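Local atomic coordinates of MFP2b (Ascaris suum, PDB entry 2BJR), a protein that binds zinc and is thought to enhance polymerisation of the major sperm protein MSP in the amoeboid motility of nematode sperm. Residues R216-L221 / G321-G326; A315-D320 / E333-G338; P222-D227 / M241-N246. All coordinates share one frame; numbering follows the deposited sequence.

Contact 1 of 3, residues R216-L221 / G321-G326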
loop_
_atom_site.group_PDB
_atom_site.type_symbol
_atom_site.label_atom_id
_atom_site.label_comp_id
_atom_site.label_asym_id
_atom_site.label_seq_id
_atom_site.Cartn_x
_atom_site.Cartn_y
_atom_site.Cartn_z
ATOM N N ARG A 216 -2.114 5.474 -23.036
ATOM C CA ARG A 216 -3.011 5.400 -24.180
ATOM C C ARG A 216 -3.598 4.009 -24.302
ATOM O O ARG A 216 -3.160 3.074 -23.649
ATOM C CB ARG A 216 -2.225 5.749 -25.477
ATOM C CG ARG A 216 -1.003 4.823 -25.777
ATOM C CD ARG A 216 -0.587 4.910 -27.228
ATOM N NE ARG A 216 0.648 4.239 -27.615
ATOM C CZ ARG A 216 0.766 2.960 -27.896
ATOM N NH1 ARG A 216 -0.266 2.154 -27.799
ATOM N NH2 ARG A 216 1.951 2.479 -28.281
ATOM N N SER A 217 -4.588 3.844 -25.164
ATOM C CA SER A 217 -5.021 2.503 -25.534
ATOM C C SER A 217 -3.853 1.717 -26.203
ATOM O O SER A 217 -3.051 2.253 -26.980
ATOM C CB SER A 217 -6.278 2.553 -26.451
ATOM O OG SER A 217 -7.358 3.253 -25.796
ATOM N N LEU A 218 -3.756 0.451 -25.842
ATOM C CA LEU A 218 -2.826 -0.471 -26.429
ATOM C C LEU A 218 -3.336 -1.159 -27.679
ATOM O O LEU A 218 -4.530 -1.399 -27.841
ATOM C CB LEU A 218 -2.494 -1.582 -25.396
ATOM C CG LEU A 218 -1.889 -1.059 -24.085
ATOM C CD1 LEU A 218 -1.486 -2.279 -23.227
ATOM C CD2 LEU A 218 -0.716 -0.144 -24.302
ATOM N N ASP A 219 -2.406 -1.501 -28.552
ATOM C CA ASP A 219 -2.645 -2.510 -29.604
ATOM C C ASP A 219 -2.281 -3.851 -28.996
ATOM O O ASP A 219 -1.120 -4.253 -29.008
ATOM C CB ASP A 219 -1.797 -2.161 -30.825
ATOM C CG ASP A 219 -1.822 -3.216 -31.923
ATOM O OD1 ASP A 219 -2.686 -4.137 -31.963
ATOM O OD2 ASP A 219 -0.950 -3.169 -32.820
ATOM N N THR A 220 -3.268 -4.497 -28.374
ATOM C CA THR A 220 -2.996 -5.573 -27.417
ATOM C C THR A 220 -3.348 -6.978 -27.932
ATOM O O THR A 220 -3.673 -7.177 -29.107
ATOM C CB THR A 220 -3.638 -5.250 -26.047
ATOM O OG1 THR A 220 -3.140 -6.152 -25.046
ATOM C CG2 THR A 220 -5.149 -5.465 -26.032
ATOM N N LEU A 221 -3.219 -7.962 -27.066
ATOM C CA LEU A 221 -3.463 -9.328 -27.418
ATOM C C LEU A 221 -4.945 -9.692 -27.471
ATOM O O LEU A 221 -5.787 -9.055 -26.858
ATOM C CB LEU A 221 -2.773 -10.247 -26.435
ATOM C CG LEU A 221 -1.257 -10.228 -26.534
ATOM C CD1 LEU A 221 -0.655 -10.883 -25.281
ATOM C CD2 LEU A 221 -0.820 -10.972 -27.791
ATOM N N GLY A 321 4.165 -9.226 -31.255
ATOM C CA GLY A 321 3.980 -7.901 -31.831
ATOM C C GLY A 321 2.931 -6.997 -31.178
ATOM O O GLY A 321 2.694 -5.893 -31.643
ATOM N N LYS A 322 2.344 -7.435 -30.067
ATOM C CA LYS A 322 1.291 -6.684 -29.375
ATOM C C LYS A 322 1.777 -6.206 -28.006
ATOM O O LYS A 322 2.670 -6.807 -27.404
ATOM C CB LYS A 322 0.078 -7.585 -29.178
ATOM C CG LYS A 322 -0.541 -8.109 -30.491
ATOM C CD LYS A 322 -0.995 -6.940 -31.372
ATOM C CE LYS A 322 -1.768 -7.419 -32.610
ATOM N NZ LYS A 322 -2.245 -6.282 -33.430
ATOM N N GLU A 323 1.163 -5.132 -27.545
ATOM C CA GLU A 323 1.461 -4.482 -26.273
ATOM C C GLU A 323 0.571 -5.049 -25.177
ATOM O O GLU A 323 -0.616 -5.180 -25.391
ATOM C CB GLU A 323 1.168 -3.013 -26.399
ATOM C CG GLU A 323 2.076 -2.292 -27.391
ATOM C CD GLU A 323 1.502 -1.008 -27.929
ATOM O OE1 GLU A 323 0.296 -0.769 -27.782
ATOM O OE2 GLU A 323 2.296 -0.229 -28.504
ATOM N N ILE A 324 1.138 -5.325 -24.005
ATOM C CA ILE A 324 0.410 -5.983 -22.915
ATOM C C ILE A 324 1.074 -5.687 -21.584
ATOM O O ILE A 324 2.276 -5.865 -21.421
ATOM C CB ILE A 324 0.272 -7.482 -23.177
ATOM C CG1 ILE A 324 -0.491 -8.200 -22.051
ATOM C CG2 ILE A 324 1.628 -8.137 -23.381
ATOM C CD1 ILE A 324 -1.906 -7.807 -21.990
ATOM N N LEU A 325 0.272 -5.222 -20.621
ATOM C CA LEU A 325 0.778 -4.796 -19.338
ATOM C C LEU A 325 0.999 -5.969 -18.351
ATOM O O LEU A 325 0.078 -6.755 -18.070
ATOM C CB LEU A 325 -0.166 -3.771 -18.735
ATOM C CG LEU A 325 0.180 -3.219 -17.372
ATOM C CD1 LEU A 325 1.508 -2.488 -17.425
ATOM C CD2 LEU A 325 -0.873 -2.280 -16.795
ATOM N N GLY A 326 2.225 -6.029 -17.842
ATOM C CA GLY A 326 2.606 -6.969 -16.789
ATOM C C GLY A 326 3.706 -6.405 -15.900
ATOM O O GLY A 326 3.610 -5.295 -15.387
#
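At the start of strand 322-329, Lys322 drops its side chain across the loop 216-221. The chain leaves with CG anti to the carbonyl carbon and bends at chi2 (-60°), which lays CG and CD against the carbonyl O of Thr220. Lys322 NZ thereby meets the syn lone pair of Asp219 OD1 in a salt bridge of 2.6 Å. Leu221 CD2 packs on Lys322 CB.

Glu323 makes the largest share of the contact. Glu323 N donates to Asp219 O at 2.9 Å, nearly straight but from above the carbonyl plane. Its side chain, extended beyond CG, meets Arg216 end-on, the two planes turned 38° apart. Arg216 NH1 reaches Glu323 OE1 on the syn lone pair at 3.0 Å. Arg216 NH2 reaches Glu323 OE2 at 2.7 Å from above the carboxylate plane. Asp219 N, also from above that plane, is a second donor to Glu323 OE1 at 2.9 Å, so three N-H groups hold the carboxylate, which probably stays ionised. A long connection between strands 209-210 and 229-235 is thereby fastened to the antiparallel sheet that holds strand 322-329. Arg216 NH1 also donates to Ser217 O, which steadies the guanidinium. Glu323 O accepts from Thr220 OG1 at 2.7 Å, in the carbonyl plane; that hydroxyl is also bonded to Gln228.

Beyond it, Ile324 CG2 lies 4.0 Å from Leu221 CD1, the two side chains crossing at about a right angle.

Contact 2 of 3, residues A315-D320 / E333-G338; sequences AVLIVD and ERATIG
Strands 313-319 and 334-339 belong to one curled antiparallel sheet, in which strand 322-329 lies between them and pairs with both. Twist and curl set the short segments of the two flanking strands at -82°, with axes 7.6 Å apart at the closest point, and their facing side chains meet without any hydrogen bond between the segments.

Leu317 is the main bridge. Its CG stands anti to the carbonyl carbon, which directs the isobutyl group at the middle of 333-338, and its two methyls divide the work. Leu317 CD1 lies 4.0 Å from Ala335 CB. Leu317 CD2 rests 3.8 Å from Thr336 C and also reaches Ile337 CG2. The leucine thus fits between the side chains of Ala335 and Ile337, both pointing toward it, and sits over the backbone of Thr336 between them. Thr336 points its own side chain the other way, and its OG1 is hydrogen-bonded to Glu343.

Leu346 of strand 342-347 packs on Leu317 as well, and Ala328 of the middle strand touches Ala335, so both strands add to this buried apolar layer.

Val319, two residues on, faces Ile337 tip to tip. Ile337 holds CG1 in the crowded position between its backbone N and carbonyl carbon (chi1 51°), and the extended remainder of the chain (chi2 166°) carries Ile337 CD1 to 4.1 Å from Val319 CG2.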
loop_
_atom_site.group_PDB
_atom_site.type_symbol
_atom_site.label_atom_id
_atom_site.label_comp_id
_atom_site.label_asym_id
_atom_site.label_seq_id
_atom_site.Cartn_x
_atom_site.Cartn_y
_atom_site.Cartn_z
ATOM N N ALA A 315 5.414 -2.859 -16.312
ATOM C CA ALA A 315 6.062 -2.875 -17.630
ATOM C C ALA A 315 5.096 -3.379 -18.672
ATOM O O ALA A 315 4.377 -4.342 -18.451
ATOM C CB ALA A 315 7.269 -3.745 -17.597
ATOM N N VAL A 316 5.074 -2.709 -19.816
ATOM C CA VAL A 316 4.377 -3.197 -20.970
ATOM C C VAL A 316 5.382 -4.032 -21.765
ATOM O O VAL A 316 6.464 -3.542 -22.129
ATOM C CB VAL A 316 3.894 -2.014 -21.831
ATOM C CG1 VAL A 316 3.235 -2.504 -23.077
ATOM C CG2 VAL A 316 2.948 -1.115 -21.038
ATOM N N LEU A 317 5.024 -5.279 -22.021
ATOM C CA LEU A 317 5.796 -6.212 -22.824
ATOM C C LEU A 317 5.286 -6.183 -24.254
ATOM O O LEU A 317 4.116 -5.893 -24.490
ATOM C CB LEU A 317 5.613 -7.641 -22.305
ATOM C CG LEU A 317 6.411 -8.053 -21.069
ATOM C CD1 LEU A 317 5.978 -7.252 -19.883
ATOM C CD2 LEU A 317 6.273 -9.543 -20.829
ATOM N N ILE A 318 6.173 -6.498 -25.195
ATOM C CA ILE A 318 5.789 -6.754 -26.574
ATOM C C ILE A 318 5.814 -8.258 -26.817
ATOM O O ILE A 318 6.875 -8.867 -26.769
ATOM C CB ILE A 318 6.768 -6.070 -27.560
ATOM C CG1 ILE A 318 6.873 -4.578 -27.280
ATOM C CG2 ILE A 318 6.348 -6.334 -28.997
ATOM C CD1 ILE A 318 5.558 -3.837 -27.311
ATOM N N VAL A 319 4.646 -8.841 -27.038
ATOM C CA VAL A 319 4.452 -10.272 -27.200
ATOM C C VAL A 319 3.635 -10.503 -28.472
ATOM O O VAL A 319 2.508 -9.995 -28.608
ATOM C CB VAL A 319 3.670 -10.849 -25.997
ATOM C CG1 VAL A 319 3.302 -12.354 -26.214
ATOM C CG2 VAL A 319 4.447 -10.686 -24.770
ATOM N N ASP A 320 4.198 -11.248 -29.424
ATOM C CA ASP A 320 3.501 -11.505 -30.678
ATOM C C ASP A 320 3.247 -10.169 -31.377
ATOM O O ASP A 320 2.217 -9.978 -31.997
ATOM C CB ASP A 320 2.156 -12.230 -30.430
ATOM C CG ASP A 320 2.323 -13.684 -29.942
ATOM O OD1 ASP A 320 3.445 -14.246 -30.064
ATOM O OD2 ASP A 320 1.367 -14.333 -29.418
ATOM N N GLU A 333 16.867 -8.413 -15.433
ATOM C CA GLU A 333 16.385 -8.535 -16.798
ATOM C C GLU A 333 15.366 -9.661 -17.006
ATOM O O GLU A 333 15.615 -10.631 -17.746
ATOM C CB GLU A 333 17.560 -8.686 -17.762
ATOM C CG GLU A 333 18.436 -7.440 -17.813
ATOM C CD GLU A 333 19.507 -7.536 -18.896
ATOM O OE1 GLU A 333 19.935 -8.677 -19.168
ATOM O OE2 GLU A 333 19.830 -6.481 -19.520
ATOM N N ARG A 334 14.220 -9.554 -16.342
ATOM C CA ARG A 334 13.133 -10.499 -16.537
ATOM C C ARG A 334 11.832 -9.700 -16.629
ATOM O O ARG A 334 11.719 -8.647 -15.995
ATOM C CB ARG A 334 13.079 -11.397 -15.319
ATOM C CG ARG A 334 12.228 -12.620 -15.433
ATOM C CD ARG A 334 12.565 -13.669 -14.348
ATOM N NE ARG A 334 11.809 -14.879 -14.540
ATOM C CZ ARG A 334 10.650 -15.140 -13.959
ATOM N NH1 ARG A 334 10.068 -14.234 -13.192
ATOM N NH2 ARG A 334 10.037 -16.275 -14.226
ATOM N N ALA A 335 10.896 -10.177 -17.415
ATOM C CA ALA A 335 9.575 -9.551 -17.515
ATOM C C ALA A 335 8.555 -10.601 -17.878
ATOM O O ALA A 335 8.813 -11.520 -18.695
ATOM C CB ALA A 335 9.602 -8.436 -18.574
ATOM N N THR A 336 7.377 -10.489 -17.273
ATOM C CA THR A 336 6.312 -11.457 -17.512
ATOM C C THR A 336 4.896 -10.880 -17.519
ATOM O O THR A 336 4.676 -9.756 -17.087
ATOM C CB THR A 336 6.370 -12.620 -16.481
ATOM O OG1 THR A 336 5.675 -12.294 -15.280
ATOM C CG2 THR A 336 7.764 -12.906 -15.967
ATOM N N ILE A 337 3.970 -11.667 -18.071
ATOM C CA ILE A 337 2.552 -11.362 -18.039
ATOM C C ILE A 337 1.810 -12.643 -17.689
ATOM O O ILE A 337 2.337 -13.759 -17.894
ATOM C CB ILE A 337 2.039 -10.867 -19.395
ATOM C CG1 ILE A 337 2.451 -11.825 -20.539
ATOM C CG2 ILE A 337 2.486 -9.491 -19.656
ATOM C CD1 ILE A 337 1.687 -11.566 -21.856
ATOM N N GLY A 338 0.615 -12.476 -17.157
ATOM C CA GLY A 338 -0.364 -13.528 -17.170
ATOM C C GLY A 338 -1.082 -13.475 -18.499
ATOM O O GLY A 338 -1.596 -12.428 -18.860
#

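Contact 3 of 3, residues P222-D227 / M241-N246; sequences PGENPD and MGRIWN
The irregular connection that leads into strand 229-235 here crosses strand 238-247, the partner of that strand in an antiparallel sheet. Glu224 and Arg243 make the main polar link. Arg243 starts with CG in the crowded position between backbone N and carbonyl carbon, then runs extended to NE, while Glu224 bends at chi2 (-63°) to bring its carboxylate round to the guanidinium. Arg243 NE donates to Glu224 OE1 at 2.8 Å, forming a salt bridge, and Arg243 NH2 adds a weak bond to Glu224 OE2. The grip is skewed: the two planes are 81° apart, and OE1 lies near the guanidinium plane but is met from well above its own carboxylate plane. Arg263 forms a second salt bridge to Glu224 OE2, and Gly338 O accepts from Arg243 NH2, so neither charged group relies on the other alone.

Farther along, Asn225 CB lies 3.7 Å from Trp245 CB, with the amide plane inclined only 25° to the indole. The same side chain reaches forward: an in-plane lone pair of Asn225 OD1 takes Asp227 N at 2.9 Å. Two waters bridge the loop to Asn246. One donates to Asn246 O at 2.7 Å and accepts weakly from Asn225 ND2; the other donates to Asp227 O and accepts from Asn246 N. A side-chain carbonyl accepting from the backbone two residues on is the signature of an Asx turn, which here shapes the loop before strand 229-235.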
loop_
_atom_site.group_PDB
_atom_site.type_symbol
_atom_site.label_atom_id
_atom_site.label_comp_id
_atom_site.label_asym_id
_atom_site.label_seq_id
_atom_site.Cartn_x
_atom_site.Cartn_y
_atom_site.Cartn_z
ATOM N N PRO A 222 -5.264 -10.723 -28.243
ATOM C CA PRO A 222 -6.643 -11.233 -28.298
ATOM C C PRO A 222 -7.190 -11.549 -26.911
ATOM O O PRO A 222 -6.518 -12.214 -26.082
ATOM C CB PRO A 222 -6.500 -12.544 -29.112
ATOM C CG PRO A 222 -5.355 -12.314 -29.996
ATOM C CD PRO A 222 -4.381 -11.455 -29.164
ATOM N N GLY A 223 -8.397 -11.055 -26.660
ATOM C CA GLY A 223 -9.092 -11.257 -25.411
ATOM C C GLY A 223 -8.800 -10.218 -24.344
ATOM O O GLY A 223 -9.376 -10.241 -23.303
ATOM N N GLU A 224 -7.915 -9.284 -24.608
ATOM C CA GLU A 224 -7.589 -8.276 -23.623
ATOM C C GLU A 224 -8.207 -6.941 -23.975
ATOM O O GLU A 224 -8.320 -6.564 -25.157
ATOM C CB GLU A 224 -6.072 -8.137 -23.541
ATOM C CG GLU A 224 -5.367 -9.415 -23.148
ATOM C CD GLU A 224 -5.731 -9.896 -21.759
ATOM O OE1 GLU A 224 -5.904 -9.070 -20.862
ATOM O OE2 GLU A 224 -5.889 -11.107 -21.577
ATOM N N ASN A 225 -8.602 -6.209 -22.944
ATOM C CA ASN A 225 -9.021 -4.827 -23.090
ATOM C C ASN A 225 -7.846 -3.907 -23.432
ATOM O O ASN A 225 -6.788 -3.979 -22.771
ATOM C CB ASN A 225 -9.695 -4.402 -21.790
ATOM C CG ASN A 225 -10.544 -3.180 -21.921
ATOM O OD1 ASN A 225 -10.051 -2.073 -22.110
ATOM N ND2 ASN A 225 -11.873 -3.370 -21.795
ATOM N N PRO A 226 -7.991 -3.056 -24.458
ATOM C CA PRO A 226 -6.954 -2.089 -24.805
ATOM C C PRO A 226 -6.583 -1.067 -23.708
ATOM O O PRO A 226 -5.483 -0.504 -23.758
ATOM C CB PRO A 226 -7.519 -1.376 -26.051
ATOM C CG PRO A 226 -8.600 -2.224 -26.562
ATOM C CD PRO A 226 -9.164 -2.957 -25.358
ATOM N N ASP A 227 -7.465 -0.813 -22.744
ATOM C CA ASP A 227 -7.205 0.160 -21.673
ATOM C C ASP A 227 -6.917 -0.617 -20.383
ATOM O O ASP A 227 -7.810 -1.167 -19.714
ATOM C CB ASP A 227 -8.357 1.142 -21.517
ATOM C CG ASP A 227 -8.549 1.982 -22.754
ATOM O OD1 ASP A 227 -7.552 2.544 -23.279
ATOM O OD2 ASP A 227 -9.670 2.098 -23.299
HETATM N N MSE A 241 3.134 -7.070 -10.048
HETATM C CA MSE A 241 2.474 -6.046 -10.838
HETATM C C MSE A 241 1.698 -6.714 -11.960
HETATM O O MSE A 241 2.059 -7.724 -12.509
HETATM C CB MSE A 241 3.429 -5.015 -11.431
HETATM C CG MSE A 241 4.199 -4.251 -10.463
HETATM SE SE MSE A 241 3.181 -2.965 -9.474
HETATM C CE MSE A 241 4.687 -2.306 -8.498
ATOM N N GLY A 242 0.547 -6.160 -12.242
ATOM C CA GLY A 242 -0.244 -6.663 -13.295
ATOM C C GLY A 242 -1.199 -5.605 -13.787
ATOM O O GLY A 242 -0.945 -4.411 -13.649
ATOM N N ARG A 243 -2.286 -6.057 -14.409
ATOM C CA ARG A 243 -3.196 -5.157 -15.099
ATOM C C ARG A 243 -4.622 -5.235 -14.611
ATOM O O ARG A 243 -5.106 -6.322 -14.282
ATOM C CB ARG A 243 -3.130 -5.454 -16.589
ATOM C CG ARG A 243 -3.708 -6.752 -17.094
ATOM C CD ARG A 243 -3.499 -6.956 -18.593
ATOM N NE ARG A 243 -3.969 -8.265 -19.059
ATOM C CZ ARG A 243 -3.255 -9.388 -18.966
ATOM N NH1 ARG A 243 -2.037 -9.367 -18.436
ATOM N NH2 ARG A 243 -3.738 -10.535 -19.388
ATOM N N ILE A 244 -5.286 -4.080 -14.534
ATOM C CA ILE A 244 -6.735 -4.011 -14.396
ATOM C C ILE A 244 -7.396 -3.330 -15.589
ATOM O O ILE A 244 -6.750 -2.603 -16.339
ATOM C CB ILE A 244 -7.186 -3.345 -13.119
ATOM C CG1 ILE A 244 -6.653 -1.924 -13.041
ATOM C CG2 ILE A 244 -6.756 -4.175 -11.916
ATOM C CD1 ILE A 244 -7.308 -1.049 -11.967
ATOM N N TRP A 245 -8.688 -3.642 -15.786
ATOM C CA TRP A 245 -9.499 -2.943 -16.786
ATOM C C TRP A 245 -10.911 -2.879 -16.249
ATOM O O TRP A 245 -11.285 -3.622 -15.322
ATOM C CB TRP A 245 -9.469 -3.657 -18.122
ATOM C CG TRP A 245 -9.993 -5.057 -18.093
ATOM C CD1 TRP A 245 -11.234 -5.469 -18.508
ATOM C CD2 TRP A 245 -9.308 -6.243 -17.665
ATOM N NE1 TRP A 245 -11.360 -6.829 -18.357
ATOM C CE2 TRP A 245 -10.195 -7.334 -17.848
ATOM C CE3 TRP A 245 -8.035 -6.504 -17.142
ATOM C CZ2 TRP A 245 -9.856 -8.658 -17.510
ATOM C CZ3 TRP A 245 -7.703 -7.809 -16.802
ATOM C CH2 TRP A 245 -8.601 -8.883 -17.013
ATOM N N ASN A 246 -11.684 -1.979 -16.845
ATOM C CA ASN A 246 -13.030 -1.700 -16.413
ATOM C C ASN A 246 -13.949 -2.658 -17.182
ATOM O O ASN A 246 -14.092 -2.560 -18.387
ATOM C CB ASN A 246 -13.337 -0.243 -16.644
ATOM C CG ASN A 246 -14.742 0.163 -16.160
ATOM O OD1 ASN A 246 -15.533 -0.680 -15.750
ATOM N ND2 ASN A 246 -15.015 1.449 -16.164
HETATM O O HOH W 1 -12.980 -1.075 -20.348
HETATM O O HOH W 2 -10.493 -0.538 -19.175
#

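Overall arrangement
All three contacts lie in the second of two regions that belong to the cytosolic motility protein family, on the same side of the chain's centre and away from the zinc site of His86, Cys174, Cys176 and Cys179. Contacts 1 and 2, with centres about 10 Å apart, share one sheet: Gly326 N and Ala315 O are 2.8 Å apart in its strand pairing. Contact 3, centred about 8 Å from contact 1, continues the same loop, and Ser217 OG meets Asp227 OD1 at 2.6 Å. Contacts 2 and 3, about 13 Å apart between centres, are joined by Arg243 NH2, which reaches Gly338 O at 2.9 Å. The loop 216-227 and Arg243 thus connect two antiparallel sheets.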